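Local coordinates for protein membrane attack complex assembly inhibitor BGA71 (Borreliella bavariensis, PDB 6FMH) that probably helps the Lyme disease spirochaete evade complement, as an outer surface protein that inhibits assembly of the membrane attack complex, at residues E33-A36 and Q37-F41; N88-Q91 and H92-T95; N163-S166 and K167-Q170. One frame throughout, in Å; residues are numbered along the deposited sequence.

Contact 1 (E33-A36 and Q37-F41)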
ATOM      1  N   GLU A  33      -7.819 -15.214   7.099  1.00 21.79           N
ATOM      2  CA  GLU A  33      -8.189 -16.595   7.390  1.00 21.38           C
ATOM      3  C   GLU A  33      -8.400 -16.780   8.857  1.00 21.04           C
ATOM      4  O   GLU A  33      -9.489 -17.130   9.299  1.00 23.87           O
ATOM      5  CB  GLU A  33      -7.114 -17.601   6.923  1.00 21.43           C
ATOM      6  CG  GLU A  33      -7.475 -18.154   5.581  1.00 22.68           C
ATOM      7  CD  GLU A  33      -6.755 -19.418   5.179  1.00 23.63           C
ATOM      8  OE1 GLU A  33      -6.117 -20.085   6.037  1.00 20.76           O
ATOM      9  OE2 GLU A  33      -6.901 -19.766   3.967  1.00 25.68           O
ATOM     10  N   ILE A  34      -7.319 -16.638   9.594  1.00 21.30           N
ATOM     11  CA  ILE A  34      -7.324 -16.774  11.036  1.00 22.65           C
ATOM     12  C   ILE A  34      -8.456 -16.030  11.691  1.00 24.95           C
ATOM     13  O   ILE A  34      -9.178 -16.594  12.515  1.00 25.74           O
ATOM     14  CB  ILE A  34      -6.016 -16.231  11.572  1.00 22.27           C
ATOM     15  CG1 ILE A  34      -4.934 -17.269  11.399  1.00 22.92           C
ATOM     16  CG2 ILE A  34      -6.138 -15.802  13.026  1.00 22.93           C
ATOM     17  CD1 ILE A  34      -3.611 -16.796  11.965  1.00 23.73           C
ATOM     18  N   ASP A  35      -8.616 -14.769  11.301  1.00 27.87           N
ATOM     19  CA  ASP A  35      -9.655 -13.903  11.842  1.00 29.04           C
ATOM     20  C   ASP A  35     -11.077 -14.305  11.442  1.00 26.61           C
ATOM     21  O   ASP A  35     -12.032 -13.958  12.138  1.00 26.99           O
ATOM     22  CB  ASP A  35      -9.419 -12.462  11.394  1.00 31.45           C
ATOM     23  CG  ASP A  35      -8.232 -11.824  12.078  1.00 36.25           C
ATOM     24  OD1 ASP A  35      -7.595 -12.449  12.968  1.00 42.77           O
ATOM     25  OD2 ASP A  35      -7.967 -10.650  11.763  1.00 33.28           O
ATOM     26  N   ALA A  36     -11.221 -15.004  10.327  1.00 24.73           N
ATOM     27  CA  ALA A  36     -12.545 -15.422   9.859  1.00 25.81           C
ATOM     28  C   ALA A  36     -13.219 -16.371  10.841  1.00 24.21           C
ATOM     29  O   ALA A  36     -14.440 -16.458  10.897  1.00 24.85           O
ATOM     30  CB  ALA A  36     -12.454 -16.050   8.470  1.00 25.35           C
ATOM     31  N   GLN A  37     -12.404 -17.023  11.648  1.00 24.06           N
ATOM     32  CA  GLN A  37     -12.855 -17.985  12.630  1.00 25.03           C
ATOM     33  C   GLN A  37     -13.255 -17.383  14.004  1.00 24.94           C
ATOM     34  O   GLN A  37     -13.248 -18.081  15.026  1.00 21.64           O
ATOM     35  CB  GLN A  37     -11.715 -19.043  12.797  1.00 26.27           C
ATOM     36  CG  GLN A  37     -11.439 -19.852  11.493  1.00 25.14           C
ATOM     37  CD  GLN A  37     -12.523 -20.851  11.285  1.00 25.50           C
ATOM     38  OE1 GLN A  37     -13.374 -20.797  10.353  1.00 29.07           O
ATOM     39  NE2 GLN A  37     -12.523 -21.787  12.177  1.00 26.77           N
ATOM     40  N   GLY A  38     -13.555 -16.088  14.050  1.00 28.60           N
ATOM     41  CA  GLY A  38     -14.133 -15.461  15.261  1.00 30.39           C
ATOM     42  C   GLY A  38     -13.201 -15.095  16.415  1.00 32.11           C
ATOM     43  O   GLY A  38     -13.638 -14.522  17.397  1.00 34.17           O
ATOM     44  N   ILE A  39     -11.920 -15.429  16.316  1.00 37.66           N
ATOM     45  CA  ILE A  39     -10.894 -14.909  17.247  1.00 43.70           C
ATOM     46  C   ILE A  39     -10.824 -13.386  17.069  1.00 45.45           C
ATOM     47  O   ILE A  39     -10.483 -12.925  15.981  1.00 57.98           O
ATOM     48  CB  ILE A  39      -9.519 -15.566  16.947  1.00 48.88           C
ATOM     49  CG1 ILE A  39      -8.383 -15.176  17.897  1.00 51.39           C
ATOM     50  CG2 ILE A  39      -9.032 -15.234  15.551  1.00 50.43           C
ATOM     51  CD1 ILE A  39      -7.336 -16.274  17.942  1.00 50.20           C
ATOM     52  N   ASN A  40     -11.203 -12.620  18.090  1.00 38.84           N
ATOM     53  CA  ASN A  40     -11.279 -11.161  17.931  1.00 33.93           C
ATOM     54  C   ASN A  40     -10.105 -10.626  18.704  1.00 29.86           C
ATOM     55  O   ASN A  40     -10.199 -10.218  19.874  1.00 30.13           O
ATOM     56  CB  ASN A  40     -12.628 -10.517  18.361  1.00 40.72           C
ATOM     57  CG  ASN A  40     -12.947  -9.178  17.635  1.00 38.55           C
ATOM     58  OD1 ASN A  40     -12.071  -8.441  17.241  1.00 29.54           O
ATOM     59  ND2 ASN A  40     -14.246  -8.887  17.474  1.00 41.96           N
ATOM     60  N   PHE A  41      -8.949 -10.730  18.076  1.00 26.03           N
ATOM     61  CA  PHE A  41      -7.671 -10.545  18.773  1.00 23.07           C
ATOM     62  C   PHE A  41      -7.621  -9.232  19.523  1.00 21.29           C
ATOM     63  O   PHE A  41      -7.143  -9.172  20.656  1.00 25.18           O
ATOM     64  CB  PHE A  41      -6.513 -10.695  17.768  1.00 23.30           C
ATOM     65  CG  PHE A  41      -5.162 -10.400  18.343  1.00 23.19           C
ATOM     66  CD1 PHE A  41      -4.719 -11.018  19.529  1.00 21.84           C
ATOM     67  CD2 PHE A  41      -4.340  -9.472  17.731  1.00 22.66           C
ATOM     68  CE1 PHE A  41      -3.489 -10.704  20.079  1.00 21.96           C
ATOM     69  CE2 PHE A  41      -3.096  -9.161  18.280  1.00 23.09           C
ATOM     70  CZ  PHE A  41      -2.675  -9.766  19.462  1.00 22.56           C
TER
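Glu-33 meets Gln-37 through its main chain: Glu-33 O lies 4.0 Å from Gln-37 CG. Ile-34 contributes more. Its carbonyl accepts a weak bond from the amide one turn on, Gln-37 N to Ile-34 O being 3.4 Å, and its CG2 branch lies 3.9 Å from Ile-39 CG2, an apolar touch between two side chains that cross at a slant. With CG1 of Ile-39 anti to its backbone N (chi1 -177°), CG2 sits between the backbone N and the carbonyl carbon, where it meets Ile-34; its nearest approach is methyl against carbonyl, Ile-39 CG2 to Ile-34 O at 3.3 Å.

Asp-35 O takes the N-H of Gly-38 at 3.2 Å (N-H...O 149°). The aspartate side chain passes Ile-39 CG2 at 4.1 Å from OD1, but its polar partners come from helix 55-68: OD2 forms a salt bridge with Lys-62 and OD1 a hydrogen bond with Tyr-66 OH. Ala-36 then hands the chain to Gln-37, and Gly-38 follows with positive phi (80°), a region readily entered by glycine.

Two i to i+3 bonds, one of them weak, therefore carry the chain from helical geometry into the loop. Chemically, the contact is mixed: Ile-39 touches Ile-34 through one methyl, beside a carboxylate that pairs with Lys-62 and Tyr-66 of helix 55-68, a charged and a neutral donor.

Contact 2 (N88-Q91 and H92-T95)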
ATOM      1  N   ASN A  88      -7.040  -4.829  31.664  1.00 22.77           N
ATOM      2  CA  ASN A  88      -8.021  -4.836  32.733  1.00 25.33           C
ATOM      3  C   ASN A  88      -7.512  -4.389  34.095  1.00 28.17           C
ATOM      4  O   ASN A  88      -8.316  -4.228  35.021  1.00 29.21           O
ATOM      5  CB  ASN A  88      -8.675  -6.197  32.860  1.00 25.43           C
ATOM      6  CG  ASN A  88      -9.500  -6.520  31.688  1.00 25.36           C
ATOM      7  OD1 ASN A  88     -10.072  -5.619  31.069  1.00 31.77           O
ATOM      8  ND2 ASN A  88      -9.580  -7.791  31.342  1.00 25.36           N
ATOM      9  N   LYS A  89      -6.207  -4.194  34.234  1.00 30.01           N
ATOM     10  CA  LYS A  89      -5.674  -3.557  35.423  1.00 32.18           C
ATOM     11  C   LYS A  89      -5.316  -2.129  35.107  1.00 30.78           C
ATOM     12  O   LYS A  89      -4.277  -1.862  34.522  1.00 36.53           O
ATOM     13  CB  LYS A  89      -4.461  -4.306  35.940  1.00 35.99           C
ATOM     14  CG  LYS A  89      -4.843  -5.431  36.895  1.00 41.35           C
ATOM     15  CD  LYS A  89      -5.025  -4.880  38.291  1.00 43.03           C
ATOM     16  CE  LYS A  89      -5.265  -5.980  39.312  1.00 45.09           C
ATOM     17  NZ  LYS A  89      -5.374  -5.385  40.672  1.00 48.02           N
ATOM     18  N   LEU A  90      -6.154  -1.216  35.561  1.00 28.80           N
ATOM     19  CA  LEU A  90      -5.977   0.204  35.311  1.00 28.42           C
ATOM     20  C   LEU A  90      -4.527   0.654  35.472  1.00 30.20           C
ATOM     21  O   LEU A  90      -3.971   1.267  34.571  1.00 29.09           O
ATOM     22  CB  LEU A  90      -6.884   1.003  36.227  1.00 28.33           C
ATOM     23  CG  LEU A  90      -8.360   0.890  35.868  1.00 27.05           C
ATOM     24  CD1 LEU A  90      -9.190   1.664  36.865  1.00 26.88           C
ATOM     25  CD2 LEU A  90      -8.710   1.314  34.460  1.00 26.69           C
ATOM     26  N   GLN A  91      -3.895   0.286  36.586  1.00 31.12           N
ATOM     27  CA  GLN A  91      -2.460   0.618  36.804  1.00 32.25           C
ATOM     28  C   GLN A  91      -1.581   0.350  35.557  1.00 31.13           C
ATOM     29  O   GLN A  91      -0.729   1.175  35.227  1.00 28.83           O
ATOM     30  CB  GLN A  91      -1.825  -0.108  38.003  1.00 31.50           C
ATOM     31  CG  GLN A  91      -2.743  -0.173  39.218  1.00 34.53           C
ATOM     32  CD  GLN A  91      -3.483  -1.497  39.310  1.00 35.56           C
ATOM     33  OE1 GLN A  91      -2.857  -2.514  39.574  1.00 34.55           O
ATOM     34  NE2 GLN A  91      -4.817  -1.484  39.127  1.00 33.32           N
ATOM     35  N   HIS A  92      -1.812  -0.788  34.888  1.00 26.32           N
ATOM     36  CA  HIS A  92      -0.962  -1.237  33.802  1.00 25.15           C
ATOM     37  C   HIS A  92      -1.597  -1.162  32.419  1.00 22.97           C
ATOM     38  O   HIS A  92      -0.974  -1.565  31.433  1.00 20.59           O
ATOM     39  CB  HIS A  92      -0.514  -2.675  34.045  1.00 26.21           C
ATOM     40  CG  HIS A  92       0.216  -2.862  35.328  1.00 25.79           C
ATOM     41  ND1 HIS A  92      -0.124  -3.851  36.223  1.00 28.58           N
ATOM     42  CD2 HIS A  92       1.246  -2.185  35.880  1.00 24.64           C
ATOM     43  CE1 HIS A  92       0.670  -3.778  37.273  1.00 25.89           C
ATOM     44  NE2 HIS A  92       1.520  -2.787  37.079  1.00 24.48           N
ATOM     45  N   ARG A  93      -2.816  -0.649  32.329  1.00 22.22           N
ATOM     46  CA  ARG A  93      -3.451  -0.542  31.029  1.00 21.67           C
ATOM     47  C   ARG A  93      -2.463   0.009  29.990  1.00 23.75           C
ATOM     48  O   ARG A  93      -2.317  -0.538  28.902  1.00 24.21           O
ATOM     49  CB  ARG A  93      -4.711   0.299  31.085  1.00 19.55           C
ATOM     50  CG  ARG A  93      -5.597   0.039  29.865  1.00 20.96           C
ATOM     51  CD  ARG A  93      -6.904   0.837  29.794  1.00 20.12           C
ATOM     52  NE  ARG A  93      -7.906   0.075  30.577  1.00 19.87           N
ATOM     53  CZ  ARG A  93      -9.162   0.405  30.903  1.00 18.91           C
ATOM     54  NH1 ARG A  93      -9.670   1.563  30.572  1.00 18.67           N
ATOM     55  NH2 ARG A  93      -9.902  -0.445  31.602  1.00 17.91           N
ATOM     56  N   TYR A  94      -1.773   1.090  30.350  1.00 26.03           N
ATOM     57  CA  TYR A  94      -0.930   1.826  29.410  1.00 26.75           C
ATOM     58  C   TYR A  94       0.136   0.965  28.757  1.00 24.54           C
ATOM     59  O   TYR A  94       0.535   1.190  27.629  1.00 25.10           O
ATOM     60  CB  TYR A  94      -0.268   3.017  30.125  1.00 30.19           C
ATOM     61  CG  TYR A  94       0.927   2.648  30.967  1.00 34.23           C
ATOM     62  CD1 TYR A  94       0.775   2.119  32.243  1.00 37.30           C
ATOM     63  CD2 TYR A  94       2.213   2.783  30.462  1.00 43.37           C
ATOM     64  CE1 TYR A  94       1.879   1.769  33.013  1.00 42.36           C
ATOM     65  CE2 TYR A  94       3.335   2.437  31.214  1.00 49.18           C
ATOM     66  CZ  TYR A  94       3.163   1.936  32.499  1.00 49.25           C
ATOM     67  OH  TYR A  94       4.281   1.579  33.228  1.00 53.59           O
ATOM     68  N   THR A  95       0.640   0.016  29.512  1.00 24.15           N
ATOM     69  CA  THR A  95       1.654  -0.879  29.045  1.00 22.07           C
ATOM     70  C   THR A  95       1.148  -1.760  27.898  1.00 24.17           C
ATOM     71  O   THR A  95       1.895  -2.024  26.940  1.00 27.30           O
ATOM     72  CB  THR A  95       2.109  -1.717  30.219  1.00 21.44           C
ATOM     73  OG1 THR A  95       2.557  -0.829  31.252  1.00 18.89           O
ATOM     74  CG2 THR A  95       3.231  -2.627  29.811  1.00 22.52           C
TER
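The backbone from Lys-89 to Arg-93 coils into the first turn of helix 90-123, entered from Lys-89, whose psi is not helical. Two i to i+3 bonds define the turn. His-92 N donates to Lys-89 O at 2.7 Å (N-H...O 141°), and Arg-93 N donates to Leu-90 O at 3.2 Å (152°). The i to i+3 pattern is consistent with a weakly bonded helix start.

Among the side chains, Leu-90 and Arg-93 run side by side and point the same way. Leu-90 CD2 lies over one face of the guanidinium, displaced toward its rim, with 3.6 Å to Arg-93 NH2 and 3.7 Å to Arg-93 CZ. The arginine reaches this place by an extended start and a bend at chi3 (-85°), which turns the flat group back toward the beginning of the helix. Its strongest polar partner is there: Arg-93 NE donates to Tyr-87 O, and the guanidinium makes a cation-pi contact with the same tyrosine.

Gln-91 packs against its neighbour, its CB standing 4.2 Å from the centroid of the His-92 ring almost on the ring normal, a CH-pi contact over the face. The carbonyl of Gln-91 points differently, toward the rim of Tyr-94, where Tyr-94 CE1 lies 3.5 Å from Gln-91 O near the ring plane. His-92 and Tyr-94 also touch helix 173-183, at Ala-177 and Lys-181 respectively.

The chemistry is thus mixed: the Leu-90 methyl rests on part of one face of the guanidinium, while Arg-93 NE bonds to Tyr-87 O, so Arg-93 joins the new helix to the end of the preceding one.

Contact 3 (N163-S166 and K167-Q170)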
ATOM      1  N   ASN A 163       3.579 -19.252  29.437  1.00 14.54           N
ATOM      2  CA  ASN A 163       3.034 -20.568  29.678  1.00 15.78           C
ATOM      3  C   ASN A 163       3.744 -21.334  30.780  1.00 17.07           C
ATOM      4  O   ASN A 163       3.099 -22.154  31.482  1.00 20.39           O
ATOM      5  CB  ASN A 163       3.058 -21.394  28.414  1.00 16.10           C
ATOM      6  CG  ASN A 163       2.051 -20.923  27.428  1.00 16.88           C
ATOM      7  OD1 ASN A 163       0.988 -20.456  27.799  1.00 17.37           O
ATOM      8  ND2 ASN A 163       2.372 -21.016  26.157  1.00 18.61           N
ATOM      9  N   LYS A 164       5.030 -21.062  30.979  1.00 15.74           N
ATOM     10  CA  LYS A 164       5.749 -21.646  32.092  1.00 15.96           C
ATOM     11  C   LYS A 164       5.605 -20.812  33.378  1.00 17.91           C
ATOM     12  O   LYS A 164       6.097 -21.206  34.437  1.00 20.61           O
ATOM     13  CB  LYS A 164       7.217 -21.897  31.766  1.00 15.00           C
ATOM     14  CG  LYS A 164       7.417 -22.794  30.549  1.00 14.55           C
ATOM     15  CD  LYS A 164       8.888 -22.869  30.094  1.00 14.08           C
ATOM     16  CE  LYS A 164       8.992 -23.557  28.744  1.00 13.49           C
ATOM     17  NZ  LYS A 164      10.355 -23.982  28.347  1.00 13.67           N
ATOM     18  N   ASP A 165       4.865 -19.714  33.341  1.00 19.03           N
ATOM     19  CA  ASP A 165       4.747 -18.798  34.526  1.00 19.19           C
ATOM     20  C   ASP A 165       6.107 -18.367  35.087  1.00 17.71           C
ATOM     21  O   ASP A 165       6.235 -18.179  36.296  1.00 15.54           O
ATOM     22  CB  ASP A 165       3.910 -19.421  35.668  1.00 18.01           C
ATOM     23  CG  ASP A 165       3.466 -18.394  36.717  1.00 17.22           C
ATOM     24  OD1 ASP A 165       3.274 -17.211  36.419  1.00 15.41           O
ATOM     25  OD2 ASP A 165       3.289 -18.787  37.886  1.00 19.19           O
ATOM     26  N   SER A 166       7.083 -18.222  34.200  1.00 17.74           N
ATOM     27  CA  SER A 166       8.418 -17.794  34.575  1.00 18.90           C
ATOM     28  C   SER A 166       8.373 -16.434  35.231  1.00 20.77           C
ATOM     29  O   SER A 166       7.945 -15.478  34.621  1.00 18.08           O
ATOM     30  CB  SER A 166       9.310 -17.677  33.339  1.00 18.70           C
ATOM     31  OG  SER A 166       9.638 -18.955  32.861  1.00 20.01           O
ATOM     32  N   LYS A 167       8.914 -16.331  36.438  1.00 25.20           N
ATOM     33  CA  LYS A 167       8.930 -15.071  37.148  1.00 29.91           C
ATOM     34  C   LYS A 167       7.501 -14.639  37.473  1.00 30.74           C
ATOM     35  O   LYS A 167       7.183 -13.453  37.507  1.00 27.77           O
ATOM     36  CB  LYS A 167       9.618 -14.006  36.314  1.00 34.11           C
ATOM     37  CG  LYS A 167      11.084 -14.304  36.009  1.00 39.54           C
ATOM     38  CD  LYS A 167      11.783 -13.131  35.345  1.00 48.08           C
ATOM     39  CE  LYS A 167      13.117 -13.540  34.608  1.00 55.15           C
ATOM     40  NZ  LYS A 167      13.068 -13.589  33.094  1.00 60.81           N
ATOM     41  N   ASN A 168       6.656 -15.645  37.711  1.00 30.85           N
ATOM     42  CA  ASN A 168       5.276 -15.452  38.108  1.00 28.69           C
ATOM     43  C   ASN A 168       4.460 -14.580  37.147  1.00 28.19           C
ATOM     44  O   ASN A 168       3.451 -13.978  37.543  1.00 28.81           O
ATOM     45  CB  ASN A 168       5.243 -14.873  39.502  1.00 31.43           C
ATOM     46  CG  ASN A 168       5.901 -15.781  40.521  1.00 34.02           C
ATOM     47  OD1 ASN A 168       6.687 -15.306  41.347  1.00 42.79           O
ATOM     48  ND2 ASN A 168       5.618 -17.081  40.466  1.00 31.68           N
ATOM     49  N   ILE A 169       4.849 -14.586  35.871  1.00 24.45           N
ATOM     50  CA  ILE A 169       4.303 -13.684  34.881  1.00 23.70           C
ATOM     51  C   ILE A 169       2.839 -14.011  34.494  1.00 23.42           C
ATOM     52  O   ILE A 169       2.117 -13.149  33.997  1.00 23.45           O
ATOM     53  CB  ILE A 169       5.276 -13.710  33.656  1.00 23.55           C
ATOM     54  CG1 ILE A 169       6.529 -12.868  33.941  1.00 23.07           C
ATOM     55  CG2 ILE A 169       4.666 -13.263  32.355  1.00 22.30           C
ATOM     56  CD1 ILE A 169       6.233 -11.484  34.449  1.00 22.58           C
ATOM     57  N   GLN A 170       2.397 -15.227  34.752  1.00 22.37           N
ATOM     58  CA  GLN A 170       1.001 -15.597  34.549  1.00 23.11           C
ATOM     59  C   GLN A 170       0.179 -15.421  35.796  1.00 22.68           C
ATOM     60  O   GLN A 170      -1.031 -15.279  35.744  1.00 20.99           O
ATOM     61  CB  GLN A 170       0.903 -17.068  34.113  1.00 24.22           C
ATOM     62  CG  GLN A 170      -0.481 -17.509  33.694  1.00 23.95           C
ATOM     63  CD  GLN A 170      -0.455 -18.896  33.124  1.00 27.39           C
ATOM     64  OE1 GLN A 170       0.607 -19.505  32.936  1.00 29.30           O
ATOM     65  NE2 GLN A 170      -1.627 -19.404  32.791  1.00 30.66           N
TER
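A Schellman motif ends helix 127-163 at Asp-165, the first residue to leave helical geometry, with positive phi (52°) and two bonds back into the last turn. Beyond it the loop curls back past the aspartate, whose side chain carries much of the contact with Lys-167 to Gln-170.

The shortest hydrogen bond across the segments runs from Gln-170 N to Asp-165 OD1 at 2.7 Å (N-H...O 143°), with the donor nearly in line with the carboxylate C-O bond. The rotamer explains the reach: CG lies trans to the aspartate amide nitrogen (chi1 -165°), which carries the carboxylate to the returning chain, where Asp-165 CG lies 3.7 Å from Asn-168 CA.

Two weak backbone bonds shape the bend between these ends: Asn-168 N donates to Asp-165 O at 2.9 Å, and Ile-169 N to Ser-166 O at 3.5 Å. Lys-167 and Asn-168 each have positive phi, consistent with a tight reversal. The side chain of Ile-169 is buried against Tyr-162 and against Leu-176 and Tyr-179 of helix 173-183.

The second carboxylate oxygen is also used: Asp-165 OD2 is hydrogen-bonded to Thr-171 OG1 and lies 3.9 Å from Asn-168 ND2.

All three contacts are local turns at helix ends on the surface of one nearly all-helical chain, and none touches another. Contacts 2 and 3 are the closer pair, with centres about 18 Å apart and nearest atoms about 10 Å apart. Helix 173-183 bridges them: contact 2 reaches it through His-92 and Tyr-94, contact 3 through Ile-169. Contact 1 lies farther off, its centre about 25 Å from that of contact 2 and about 26 Å from that of contact 3. Helix 73-88 connects it to contact 2, since Ile-34 and Phe-41 pack on Ile-76 while Tyr-87, near the far end of that helix, binds Arg-93 NE through its carbonyl oxygen.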